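Local coordinates for protein putative glutaryl-CoA dehydrogenase (Thermus thermophilus, PDB 2EBA) that binds flavin-adenine dinucleotide and belongs to the acyl-CoA dehydrogenase family, folding into helical N- and C-terminal domains around a middle beta domain, at residues K16-A21 against Y75-Y80; P49-L54 against R90-V95; F129-P134 against K235-C240; G136-Y141 against E365-V370. All coordinates share one frame; numbering follows the deposited sequence.

Interaction 1. Residues K16-A21 against Y75-Y80; sequences KEVQKA and YGLICY
V18 meets L77 and I78 where two nearly parallel helices of the N-terminal helical domain of an acyl-CoA dehydrogenase fold lie side by side. The short helical segments 16-21 and 75-80 run in the same direction, their axes 8.8 Å apart at closest and crossing at -18°. The nearest CA atoms across the pair, those of Q19 and L77, lie 5.8 Å apart.

The packed side is small and apolar. V18 points at the other helix and reaches it with one methyl, CG2; chi1 of -44° puts CG1 beside the backbone N, anti to the carbonyl carbon, and so leaves CG2 between the two. L77 turns its side chain toward helix 13-29 and offers CB to that methyl at 4.2 Å. Next to it, Q19 brings only the aliphatic start of its side chain, and its CG stands 4.5 Å from CD2 of L77, a loose touch.

On the far side of helix 13-29, E17 and K20 are exposed and lie well away from helix 72-85; E17 makes a salt bridge with R24 on its own helix. Helix 72-85 is covered on other sides, with L77 resting on W250 of helix 235-269 and I78 on F56. The closest approach between the two segments is methyl to methyl: CG2 of V18 lies 4.1 Å from CG2 of I78, the branch beside the backbone N of I78.

Interaction 2. Residues P49-L54 against R90-V95; sequences PRFAEL and RSFVSV
F51 reaches from the short helix 48-54 to helix 87-107 and touches two residues there, F92 and V93, chiefly with one corner of its ring, led by CD2. That atom lies 3.9 Å from CG2 of V93 and 4.1 Å from CD1 of F92, so one ring corner meets both neighbouring side chains.

The three side chains are turned differently. F51 keeps its CG beside the backbone N (chi1 -63°) and, with CB already directed at the other helix, this carries the ring to F92 and V93. F92 has its ring swung to the opposite side of its own backbone N (chi1 177°), bringing the CD1 side up to F51. Seen from the F51 ring, CD1 of F92 lies at the edge, close to the ring plane, and the two side chains meet at a slant. V93 offers CG2, the methyl beside its backbone N.

The backbones stay well apart, the nearest CA atoms, of F51 and V93, being 8.2 Å from each other, and the contact is made by side chains alone. All three residues are buried.

Around this small apolar patch, F51 also rests on L57 in the loop after its helix, while F92 meets the ring of F43 and touches N166. Helix 72-85 covers V93 through I78 and L82, and helix 13-29 packs through F25 against R50 and L54 of helix 48-54.

Interaction 3. Residues F129-P134 against K235-C240; sequences FGLTEP and KAPLSC. With FAD (flavin-adenine dinucleotide), chain I.
The flavin site of this acyl-CoA dehydrogenase fold has one wall here, where F129 and L131, at the end of strand 127-130 and just beyond it, pack on P237 and C240 in the first turns of helix 235-269. The ring of F129 projects toward the helix with CG on the far side from its backbone N (chi1 177°). Its outer atoms do the touching: CE2 lies 3.7 Å from CB of C240, and CZ approaches CB of P237. The sulfur of C240 also stands obliquely beside this ring, a sulfur-aromatic contact. L131 adds its CD1, 4.0 Å from CB of P237, with the two side chains crossing at about a right angle.

The strand end and the loop that follows it also bind the pyrimidine part of the flavin. F129 O accepts from N3 of FAD at 3.0 Å. FAD O2 takes two backbone donors, L131 N and, in a nearly straight bond of 3.0 Å and 170°, T132 N. The hydroxyl OG1 of T132 donates to FAD N1 at 2.7 Å. W176 of strand 172-178 backs both F129 and P237.

Mostly apolar packing faces the helix, while backbone groups and the T132 hydroxyl bind the flavin. Two N-H groups at O2 and a hydroxyl at N1 would probably tend to stabilise negative charge on the N1/O2 side of the flavin.

Interaction 4. Residues G136-Y141 against E365-V370; sequences GGSDPY and EGTHDV. With FAD (flavin-adenine dinucleotide), chain I.
S138 and V370 touch in van der Waals contact where a glycine-rich loop meets the start of helix 368-380, at the diphosphate and ribose of FAD. CG1 of V370, whose CB points across to the loop, lies 3.6 Å from OG of S138 and also comes near its CB. The serine hydroxyl OG is 4.0 Å from OG1 of T367. Direct contact between the two segments is slight, about 84 Å² buried in all, and both bind the same FAD.

Hydrogen bonds to the diphosphate come from the loop. G136 to D139 form a type I turn that presents successive N-H groups: G137 N donates to FAD O2P at 2.7 Å, with an angle of 166°. S138 grips O2A twice, through its N and through OG at 2.9 Å; with OG held beside the backbone N (chi1 -67°), both donors reach the same oxygen.

On the helix side the ribose is held by T367, whose OG1 shares a hydrogen bond of 2.9 Å with FAD O2B. T367 is the N-cap of the helix, and the same OG1 accepts weakly from V370 N at 3.4 Å.

Helix 235-269 packs on E365, whose carbonyl is bound by R245, and helix 315-340 reaches H368 through W327 and R323. A second subunit packs here as well: its K286 makes a salt bridge with D369, and its F273 packs on D139.

In the fold
Interactions 1 and 2 belong to the N-terminal helical domain and touch, their centres about 12 Å apart; their segments alternate along the chain, and helices 72-85 and 87-107 join them. Interactions 3 and 4 come later in the chain, again alternating, and lie about 10 Å apart centre to centre. Each pairs a piece of the middle domain with one of the C-terminal domain, and both touch the same FAD, interaction 3 at the flavin and interaction 4 at the diphosphate and ribose. The centres of interactions 1 and 4 are about 29 Å apart, on opposite sides of the chain's centre. The first pair thus packs helices within one domain, while the second joins two domains around the cofactor.

Interaction 1. Residues K16-A21 against Y75-Y80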
# COMPACT_ATOMS: atom_id res chain seq x y z
N LYS A 16 -28.35 20.67 9.84
CA LYS A 16 -28.03 19.93 11.04
C LYS A 16 -29.22 19.20 11.61
O LYS A 16 -29.06 18.14 12.24
CB LYS A 16 -27.39 20.85 12.09
CG LYS A 16 -25.96 21.21 11.72
CD LYS A 16 -25.20 21.94 12.81
CE LYS A 16 -25.72 23.34 13.00
NZ LYS A 16 -24.64 24.16 13.58
N GLU A 17 -30.43 19.70 11.40
CA GLU A 17 -31.53 18.94 11.94
C GLU A 17 -31.99 17.85 10.97
O GLU A 17 -32.68 16.90 11.41
CB GLU A 17 -32.69 19.83 12.40
CG GLU A 17 -33.20 19.47 13.81
CD GLU A 17 -34.32 18.41 13.80
OE1 GLU A 17 -35.09 18.37 12.81
OE2 GLU A 17 -34.45 17.64 14.78
N VAL A 18 -31.65 17.92 9.66
CA VAL A 18 -32.10 16.80 8.83
C VAL A 18 -31.19 15.64 9.25
O VAL A 18 -31.60 14.47 9.18
CB VAL A 18 -32.03 17.06 7.27
CG1 VAL A 18 -32.57 18.45 6.96
CG2 VAL A 18 -30.65 16.86 6.76
N GLN A 19 -29.99 15.95 9.75
CA GLN A 19 -29.07 14.90 10.19
C GLN A 19 -29.56 14.27 11.48
O GLN A 19 -29.62 13.05 11.59
CB GLN A 19 -27.65 15.44 10.40
CG GLN A 19 -26.61 14.36 10.73
CD GLN A 19 -26.40 14.16 12.22
OE1 GLN A 19 -26.17 13.04 12.71
NE2 GLN A 19 -26.45 15.26 12.95
N LYS A 20 -29.93 15.08 12.46
CA LYS A 20 -30.38 14.52 13.73
C LYS A 20 -31.63 13.67 13.58
O LYS A 20 -31.72 12.60 14.17
CB LYS A 20 -30.64 15.62 14.73
CG LYS A 20 -29.49 16.63 14.86
CD LYS A 20 -28.41 16.15 15.85
CE LYS A 20 -27.08 15.95 15.16
NZ LYS A 20 -26.05 15.27 16.01
N ALA A 21 -32.60 14.15 12.81
CA ALA A 21 -33.86 13.43 12.65
C ALA A 21 -33.67 12.14 11.87
O ALA A 21 -34.28 11.11 12.21
CB ALA A 21 -34.84 14.31 11.91
N TYR A 75 -28.94 16.67 1.44
CA TYR A 75 -29.12 15.42 0.71
C TYR A 75 -27.95 14.53 1.08
O TYR A 75 -28.12 13.37 1.43
CB TYR A 75 -29.16 15.70 -0.80
CG TYR A 75 -29.12 14.47 -1.71
CD1 TYR A 75 -29.87 13.33 -1.42
CD2 TYR A 75 -28.35 14.47 -2.87
CE1 TYR A 75 -29.85 12.22 -2.28
CE2 TYR A 75 -28.32 13.38 -3.73
CZ TYR A 75 -29.08 12.26 -3.42
OH TYR A 75 -29.03 11.16 -4.26
N GLY A 76 -26.75 15.11 1.03
CA GLY A 76 -25.55 14.36 1.37
C GLY A 76 -25.67 13.82 2.78
O GLY A 76 -25.31 12.68 3.04
N LEU A 77 -26.20 14.64 3.68
CA LEU A 77 -26.37 14.26 5.07
C LEU A 77 -27.39 13.14 5.28
O LEU A 77 -27.23 12.37 6.21
CB LEU A 77 -26.77 15.47 5.92
CG LEU A 77 -25.67 16.52 6.17
CD1 LEU A 77 -26.25 17.78 6.81
CD2 LEU A 77 -24.60 15.92 7.05
N ILE A 78 -28.42 13.05 4.46
CA ILE A 78 -29.36 11.97 4.68
C ILE A 78 -28.73 10.69 4.14
O ILE A 78 -28.91 9.60 4.68
CB ILE A 78 -30.75 12.21 4.02
CG1 ILE A 78 -30.70 11.89 2.54
CG2 ILE A 78 -31.21 13.63 4.24
CD1 ILE A 78 -31.53 10.69 2.21
N CYS A 79 -27.96 10.82 3.06
CA CYS A 79 -27.29 9.67 2.48
C CYS A 79 -26.32 9.11 3.50
O CYS A 79 -26.20 7.89 3.66
CB CYS A 79 -26.54 10.08 1.21
SG CYS A 79 -27.61 10.28 -0.20
N TYR A 80 -25.64 10.01 4.20
CA TYR A 80 -24.68 9.69 5.25
C TYR A 80 -25.31 8.76 6.29
O TYR A 80 -24.83 7.66 6.58
CB TYR A 80 -24.22 10.99 5.92
CG TYR A 80 -23.12 10.83 6.94
CD1 TYR A 80 -21.77 10.92 6.57
CD2 TYR A 80 -23.41 10.54 8.27
CE1 TYR A 80 -20.75 10.73 7.49
CE2 TYR A 80 -22.40 10.34 9.21
CZ TYR A 80 -21.07 10.44 8.81
OH TYR A 80 -20.05 10.26 9.71

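Interaction 2. Residues P49-L54 against R90-V95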
# COMPACT_ATOMS: atom_id res chain seq x y z
N PRO A 49 -42.40 4.45 2.37
CA PRO A 49 -43.31 5.54 2.73
C PRO A 49 -42.71 6.37 3.87
O PRO A 49 -42.94 7.59 3.93
CB PRO A 49 -44.62 4.81 3.15
CG PRO A 49 -44.32 3.32 2.92
CD PRO A 49 -43.16 3.25 1.99
N ARG A 50 -41.94 5.75 4.76
CA ARG A 50 -41.32 6.49 5.87
C ARG A 50 -40.29 7.49 5.29
O ARG A 50 -40.23 8.63 5.73
CB ARG A 50 -40.60 5.58 6.85
CG ARG A 50 -41.57 4.63 7.55
CD ARG A 50 -42.64 5.36 8.35
NE ARG A 50 -42.07 5.94 9.55
CZ ARG A 50 -41.85 7.24 9.73
NH1 ARG A 50 -42.15 8.12 8.77
NH2 ARG A 50 -41.30 7.66 10.87
N PHE A 51 -39.48 7.07 4.31
CA PHE A 51 -38.47 7.97 3.71
C PHE A 51 -39.19 9.13 3.05
O PHE A 51 -38.72 10.25 3.10
CB PHE A 51 -37.66 7.29 2.61
CG PHE A 51 -36.83 6.14 3.06
CD1 PHE A 51 -36.50 5.95 4.40
CD2 PHE A 51 -36.36 5.23 2.13
CE1 PHE A 51 -35.72 4.86 4.77
CE2 PHE A 51 -35.57 4.16 2.51
CZ PHE A 51 -35.26 3.97 3.81
N ALA A 52 -40.31 8.82 2.38
CA ALA A 52 -41.09 9.83 1.69
C ALA A 52 -41.54 10.86 2.71
O ALA A 52 -41.37 12.07 2.52
CB ALA A 52 -42.29 9.19 1.02
N GLU A 53 -42.09 10.38 3.82
CA GLU A 53 -42.55 11.25 4.89
C GLU A 53 -41.45 12.12 5.50
O GLU A 53 -41.72 13.22 5.99
CB GLU A 53 -43.21 10.42 5.97
CG GLU A 53 -44.67 10.19 5.73
CD GLU A 53 -45.12 8.82 6.17
OE1 GLU A 53 -44.66 8.35 7.23
OE2 GLU A 53 -45.96 8.22 5.47
N LEU A 54 -40.22 11.62 5.49
CA LEU A 54 -39.11 12.39 6.04
C LEU A 54 -38.49 13.30 5.01
O LEU A 54 -37.61 14.10 5.33
CB LEU A 54 -38.04 11.47 6.63
CG LEU A 54 -38.40 10.95 8.02
CD1 LEU A 54 -39.38 9.79 7.94
CD2 LEU A 54 -37.13 10.52 8.68
N ARG A 90 -29.48 3.31 1.41
CA ARG A 90 -29.02 4.54 0.76
C ARG A 90 -29.20 4.43 -0.75
O ARG A 90 -29.54 5.41 -1.43
CB ARG A 90 -27.54 4.79 1.11
CG ARG A 90 -27.00 6.19 0.79
CD ARG A 90 -26.52 6.31 -0.65
NE ARG A 90 -25.49 5.32 -0.94
CZ ARG A 90 -25.38 4.64 -2.08
NH1 ARG A 90 -26.25 4.84 -3.06
NH2 ARG A 90 -24.42 3.74 -2.22
N SER A 91 -28.98 3.23 -1.27
CA SER A 91 -29.11 2.94 -2.70
C SER A 91 -30.51 3.27 -3.20
O SER A 91 -30.67 3.87 -4.26
CB SER A 91 -28.80 1.47 -2.97
OG SER A 91 -27.44 1.19 -2.71
N PHE A 92 -31.52 2.85 -2.45
CA PHE A 92 -32.88 3.12 -2.86
C PHE A 92 -33.08 4.63 -3.03
O PHE A 92 -33.60 5.08 -4.04
CB PHE A 92 -33.89 2.57 -1.84
CG PHE A 92 -35.33 2.89 -2.18
CD1 PHE A 92 -35.92 4.07 -1.73
CD2 PHE A 92 -36.05 2.05 -3.02
CE1 PHE A 92 -37.22 4.41 -2.12
CE2 PHE A 92 -37.35 2.38 -3.42
CZ PHE A 92 -37.94 3.56 -2.97
N VAL A 93 -32.67 5.41 -2.03
CA VAL A 93 -32.82 6.85 -2.10
C VAL A 93 -32.01 7.48 -3.23
O VAL A 93 -32.46 8.46 -3.85
CB VAL A 93 -32.46 7.52 -0.78
CG1 VAL A 93 -32.60 9.03 -0.91
CG2 VAL A 93 -33.37 6.99 0.31
N SER A 94 -30.83 6.93 -3.50
CA SER A 94 -29.98 7.46 -4.58
C SER A 94 -30.66 7.27 -5.93
O SER A 94 -30.71 8.19 -6.74
CB SER A 94 -28.63 6.76 -4.61
OG SER A 94 -27.93 6.96 -3.40
N VAL A 95 -31.17 6.06 -6.15
CA VAL A 95 -31.86 5.72 -7.38
C VAL A 95 -33.08 6.60 -7.58
O VAL A 95 -33.20 7.27 -8.60
CB VAL A 95 -32.29 4.24 -7.34
CG1 VAL A 95 -33.08 3.88 -8.59
CG2 VAL A 95 -31.07 3.37 -7.20

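Interaction 3. Residues F129-P134 against K235-C240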
# COMPACT_ATOMS: atom_id res chain seq x y z
N PHE A 129 -33.27 2.81 -12.78
CA PHE A 129 -32.46 3.43 -13.81
C PHE A 129 -31.76 2.32 -14.57
O PHE A 129 -30.93 1.61 -14.01
CB PHE A 129 -31.50 4.38 -13.11
CG PHE A 129 -30.52 5.07 -14.00
CD1 PHE A 129 -29.30 4.48 -14.29
CD2 PHE A 129 -30.76 6.35 -14.44
CE1 PHE A 129 -28.33 5.16 -15.01
CE2 PHE A 129 -29.79 7.06 -15.16
CZ PHE A 129 -28.57 6.46 -15.44
N GLY A 130 -32.11 2.17 -15.83
CA GLY A 130 -31.51 1.13 -16.64
C GLY A 130 -30.47 1.61 -17.64
O GLY A 130 -30.81 2.01 -18.75
N LEU A 131 -29.20 1.57 -17.24
CA LEU A 131 -28.12 1.99 -18.11
C LEU A 131 -27.18 0.83 -18.45
O LEU A 131 -26.94 0.54 -19.62
CB LEU A 131 -27.30 3.10 -17.47
CG LEU A 131 -26.17 3.61 -18.34
CD1 LEU A 131 -26.74 4.30 -19.59
CD2 LEU A 131 -25.32 4.54 -17.52
N THR A 132 -26.66 0.17 -17.41
CA THR A 132 -25.74 -0.97 -17.56
C THR A 132 -26.31 -2.16 -18.32
O THR A 132 -27.45 -2.57 -18.12
CB THR A 132 -25.27 -1.48 -16.17
OG1 THR A 132 -24.61 -0.43 -15.46
CG2 THR A 132 -24.31 -2.66 -16.32
N GLU A 133 -25.48 -2.74 -19.18
CA GLU A 133 -25.88 -3.90 -19.94
C GLU A 133 -24.87 -5.02 -19.73
O GLU A 133 -23.78 -4.79 -19.22
CB GLU A 133 -26.01 -3.54 -21.42
CG GLU A 133 -27.30 -2.80 -21.70
CD GLU A 133 -27.46 -2.43 -23.15
OE1 GLU A 133 -27.02 -3.22 -24.01
OE2 GLU A 133 -28.05 -1.37 -23.43
N PRO A 134 -25.23 -6.25 -20.10
CA PRO A 134 -24.39 -7.44 -19.96
C PRO A 134 -22.94 -7.39 -20.46
O PRO A 134 -22.08 -8.11 -19.94
CB PRO A 134 -25.21 -8.51 -20.69
CG PRO A 134 -26.60 -8.12 -20.34
CD PRO A 134 -26.59 -6.61 -20.53
N LYS A 235 -24.26 12.22 -22.24
CA LYS A 235 -24.25 13.24 -21.21
C LYS A 235 -25.48 13.24 -20.31
O LYS A 235 -25.39 13.59 -19.13
CB LYS A 235 -24.04 14.63 -21.82
CG LYS A 235 -25.05 15.06 -22.87
CD LYS A 235 -24.65 16.43 -23.44
CE LYS A 235 -25.60 16.92 -24.53
NZ LYS A 235 -26.99 17.19 -24.05
N ALA A 236 -26.63 12.85 -20.84
CA ALA A 236 -27.84 12.82 -20.03
C ALA A 236 -27.73 11.78 -18.90
O ALA A 236 -27.84 12.13 -17.73
CB ALA A 236 -29.06 12.56 -20.91
N PRO A 237 -27.51 10.50 -19.24
CA PRO A 237 -27.41 9.50 -18.17
C PRO A 237 -26.22 9.74 -17.24
O PRO A 237 -26.26 9.43 -16.05
CB PRO A 237 -27.28 8.18 -18.94
CG PRO A 237 -26.66 8.59 -20.20
CD PRO A 237 -27.40 9.84 -20.55
N LEU A 238 -25.16 10.31 -17.80
CA LEU A 238 -23.97 10.59 -17.02
C LEU A 238 -24.25 11.65 -15.97
O LEU A 238 -23.76 11.54 -14.86
CB LEU A 238 -22.83 11.05 -17.92
CG LEU A 238 -22.31 10.01 -18.90
CD1 LEU A 238 -21.13 10.54 -19.67
CD2 LEU A 238 -21.91 8.78 -18.13
N SER A 239 -25.01 12.67 -16.33
CA SER A 239 -25.32 13.73 -15.38
C SER A 239 -26.05 13.12 -14.19
O SER A 239 -25.93 13.60 -13.06
CB SER A 239 -26.17 14.81 -16.03
OG SER A 239 -27.37 14.28 -16.55
N CYS A 240 -26.80 12.05 -14.46
CA CYS A 240 -27.56 11.36 -13.43
C CYS A 240 -26.59 10.65 -12.52
O CYS A 240 -26.75 10.66 -11.31
CB CYS A 240 -28.52 10.34 -14.05
SG CYS A 240 -29.90 11.07 -14.91
PA FAD I . -16.92 -4.23 -16.35
O1A FAD I . -16.62 -5.35 -17.33
O2A FAD I . -17.38 -2.88 -16.84
O5B FAD I . -15.61 -4.07 -15.41
C5B FAD I . -14.90 -5.07 -14.88
C4B FAD I . -13.51 -4.79 -14.39
O4B FAD I . -12.71 -3.97 -15.49
C3B FAD I . -13.61 -3.46 -13.45
O3B FAD I . -12.45 -3.53 -12.63
C2B FAD I . -13.28 -2.18 -14.25
O2B FAD I . -12.54 -1.27 -13.52
C1B FAD I . -12.29 -2.75 -15.24
N9A FAD I . -12.40 -1.87 -16.48
C8A FAD I . -13.48 -1.70 -17.23
N7A FAD I . -13.13 -0.85 -18.25
C5A FAD I . -11.81 -0.52 -18.12
C6A FAD I . -10.90 0.31 -18.86
N6A FAD I . -11.29 0.98 -19.96
N1A FAD I . -9.60 0.42 -18.43
C2A FAD I . -9.17 -0.24 -17.31
N3A FAD I . -10.02 -1.03 -16.59
C4A FAD I . -11.34 -1.19 -16.98
N1 FAD I . -26.21 -0.07 -13.27
C2 FAD I . -27.24 0.77 -13.63
O2 FAD I . -27.23 1.33 -14.74
N3 FAD I . -28.29 0.99 -12.77
C4 FAD I . -28.32 0.37 -11.54
O4 FAD I . -29.29 0.57 -10.78
C4X FAD I . -27.28 -0.49 -11.15
N5 FAD I . -27.30 -1.14 -9.93
C5X FAD I . -26.30 -2.01 -9.57
C6 FAD I . -26.38 -2.69 -8.32
C7 FAD I . -25.37 -3.62 -7.95
C7M FAD I . -25.53 -4.31 -6.61
C8 FAD I . -24.27 -3.86 -8.82
C8M FAD I . -23.15 -4.83 -8.51
C9 FAD I . -24.20 -3.18 -10.05
C9A FAD I . -25.21 -2.25 -10.46
N10 FAD I . -25.18 -1.57 -11.70
C10 FAD I . -26.20 -0.71 -12.05
C1' FAD I . -24.10 -1.78 -12.68
C2' FAD I . -22.77 -1.23 -12.26
O2' FAD I . -22.71 0.15 -12.56
C3' FAD I . -21.72 -2.04 -12.97
O3' FAD I . -21.48 -3.21 -12.20
C4' FAD I . -20.40 -1.31 -13.17
O4' FAD I . -20.48 -0.43 -14.30
C5' FAD I . -19.28 -2.30 -13.42
O5' FAD I . -19.38 -2.82 -14.74
P FAD I . -19.49 -4.39 -15.10
O1P FAD I . -20.03 -5.18 -13.94
O2P FAD I . -20.25 -4.49 -16.40
O3P FAD I . -17.96 -4.82 -15.27

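Interaction 4. Residues G136-Y141 against E365-V370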
# COMPACT_ATOMS: atom_id res chain seq x y z
N GLY A 136 -20.70 -4.84 -20.26
CA GLY A 136 -19.78 -4.00 -19.51
C GLY A 136 -20.30 -2.60 -19.23
O GLY A 136 -20.40 -1.77 -20.14
N GLY A 137 -20.60 -2.33 -17.97
CA GLY A 137 -21.12 -1.02 -17.60
C GLY A 137 -20.08 0.08 -17.57
O GLY A 137 -20.46 1.24 -17.42
N SER A 138 -18.80 -0.25 -17.70
CA SER A 138 -17.76 0.77 -17.70
C SER A 138 -17.70 1.53 -19.02
O SER A 138 -17.15 2.64 -19.09
CB SER A 138 -16.39 0.16 -17.38
OG SER A 138 -16.35 -0.31 -16.04
N ASP A 139 -18.25 0.93 -20.07
CA ASP A 139 -18.33 1.59 -21.36
C ASP A 139 -19.83 1.71 -21.55
O ASP A 139 -20.43 0.88 -22.24
CB ASP A 139 -17.72 0.71 -22.45
CG ASP A 139 -17.63 1.43 -23.78
OD1 ASP A 139 -18.03 2.62 -23.85
OD2 ASP A 139 -17.15 0.81 -24.76
N PRO A 140 -20.46 2.72 -20.94
CA PRO A 140 -21.90 2.68 -21.20
C PRO A 140 -22.43 3.11 -22.57
O PRO A 140 -23.60 2.87 -22.86
CB PRO A 140 -22.50 3.49 -20.04
CG PRO A 140 -21.39 4.41 -19.66
CD PRO A 140 -20.13 3.60 -19.81
N TYR A 141 -21.61 3.76 -23.40
CA TYR A 141 -22.11 4.12 -24.73
C TYR A 141 -21.78 2.94 -25.65
O TYR A 141 -22.60 2.52 -26.47
CB TYR A 141 -21.42 5.36 -25.30
CG TYR A 141 -21.80 5.61 -26.74
CD1 TYR A 141 -23.03 6.19 -27.08
CD2 TYR A 141 -20.95 5.23 -27.78
CE1 TYR A 141 -23.40 6.39 -28.41
CE2 TYR A 141 -21.30 5.42 -29.11
CZ TYR A 141 -22.54 6.01 -29.42
OH TYR A 141 -22.93 6.20 -30.72
N GLU A 365 -21.80 2.84 -10.30
CA GLU A 365 -21.69 4.29 -10.37
C GLU A 365 -20.25 4.66 -10.71
O GLU A 365 -19.70 5.64 -10.19
CB GLU A 365 -22.11 4.91 -9.04
CG GLU A 365 -23.55 4.59 -8.68
CD GLU A 365 -24.51 5.69 -9.06
OE1 GLU A 365 -24.18 6.50 -9.94
OE2 GLU A 365 -25.61 5.76 -8.47
N GLY A 366 -19.66 3.87 -11.61
CA GLY A 366 -18.28 4.09 -12.02
C GLY A 366 -17.31 3.38 -11.11
O GLY A 366 -17.22 3.74 -9.94
N THR A 367 -16.60 2.37 -11.60
CA THR A 367 -15.64 1.66 -10.76
C THR A 367 -14.45 2.54 -10.37
O THR A 367 -14.26 3.64 -10.91
CB THR A 367 -15.06 0.41 -11.47
OG1 THR A 367 -14.41 0.79 -12.68
CG2 THR A 367 -16.14 -0.58 -11.76
N HIS A 368 -13.63 2.05 -9.44
CA HIS A 368 -12.46 2.79 -8.99
C HIS A 368 -11.62 3.22 -10.17
O HIS A 368 -11.23 4.38 -10.28
CB HIS A 368 -11.63 1.93 -8.04
CG HIS A 368 -10.56 2.69 -7.33
ND1 HIS A 368 -9.32 2.93 -7.89
CD2 HIS A 368 -10.55 3.32 -6.13
CE1 HIS A 368 -8.60 3.66 -7.06
NE2 HIS A 368 -9.32 3.92 -5.99
N ASP A 369 -11.36 2.29 -11.07
CA ASP A 369 -10.57 2.58 -12.25
C ASP A 369 -11.18 3.55 -13.27
O ASP A 369 -10.44 4.32 -13.88
CB ASP A 369 -10.16 1.27 -12.94
CG ASP A 369 -9.16 0.48 -12.12
OD1 ASP A 369 -8.31 1.11 -11.46
OD2 ASP A 369 -9.20 -0.76 -12.14
N VAL A 370 -12.49 3.54 -13.48
CA VAL A 370 -13.02 4.50 -14.45
C VAL A 370 -12.83 5.92 -13.92
O VAL A 370 -12.53 6.84 -14.67
CB VAL A 370 -14.53 4.27 -14.77
CG1 VAL A 370 -14.77 2.83 -15.15
CG2 VAL A 370 -15.39 4.71 -13.62
PA FAD I . -16.92 -4.23 -16.35
O1A FAD I . -16.62 -5.35 -17.33
O2A FAD I . -17.38 -2.88 -16.84
O5B FAD I . -15.61 -4.07 -15.41
C5B FAD I . -14.90 -5.07 -14.88
C4B FAD I . -13.51 -4.79 -14.39
O4B FAD I . -12.71 -3.97 -15.49
C3B FAD I . -13.61 -3.46 -13.45
O3B FAD I . -12.45 -3.53 -12.63
C2B FAD I . -13.28 -2.18 -14.25
O2B FAD I . -12.54 -1.27 -13.52
C1B FAD I . -12.29 -2.75 -15.24
N9A FAD I . -12.40 -1.87 -16.48
C8A FAD I . -13.48 -1.70 -17.23
N7A FAD I . -13.13 -0.85 -18.25
C5A FAD I . -11.81 -0.52 -18.12
C6A FAD I . -10.90 0.31 -18.86
N6A FAD I . -11.29 0.98 -19.96
N1A FAD I . -9.60 0.42 -18.43
C2A FAD I . -9.17 -0.24 -17.31
N3A FAD I . -10.02 -1.03 -16.59
C4A FAD I . -11.34 -1.19 -16.98
N1 FAD I . -26.21 -0.07 -13.27
C2 FAD I . -27.24 0.77 -13.63
O2 FAD I . -27.23 1.33 -14.74
N3 FAD I . -28.29 0.99 -12.77
C4 FAD I . -28.32 0.37 -11.54
O4 FAD I . -29.29 0.57 -10.78
C4X FAD I . -27.28 -0.49 -11.15
N5 FAD I . -27.30 -1.14 -9.93
C5X FAD I . -26.30 -2.01 -9.57
C6 FAD I . -26.38 -2.69 -8.32
C7 FAD I . -25.37 -3.62 -7.95
C7M FAD I . -25.53 -4.31 -6.61
C8 FAD I . -24.27 -3.86 -8.82
C8M FAD I . -23.15 -4.83 -8.51
C9 FAD I . -24.20 -3.18 -10.05
C9A FAD I . -25.21 -2.25 -10.46
N10 FAD I . -25.18 -1.57 -11.70
C10 FAD I . -26.20 -0.71 -12.05
C1' FAD I . -24.10 -1.78 -12.68
C2' FAD I . -22.77 -1.23 -12.26
O2' FAD I . -22.71 0.15 -12.56
C3' FAD I . -21.72 -2.04 -12.97
O3' FAD I . -21.48 -3.21 -12.20
C4' FAD I . -20.40 -1.31 -13.17
O4' FAD I . -20.48 -0.43 -14.30
C5' FAD I . -19.28 -2.30 -13.42
O5' FAD I . -19.38 -2.82 -14.74
P FAD I . -19.49 -4.39 -15.10
O1P FAD I . -20.03 -5.18 -13.94
O2P FAD I . -20.25 -4.49 -16.40
O3P FAD I . -17.96 -4.82 -15.27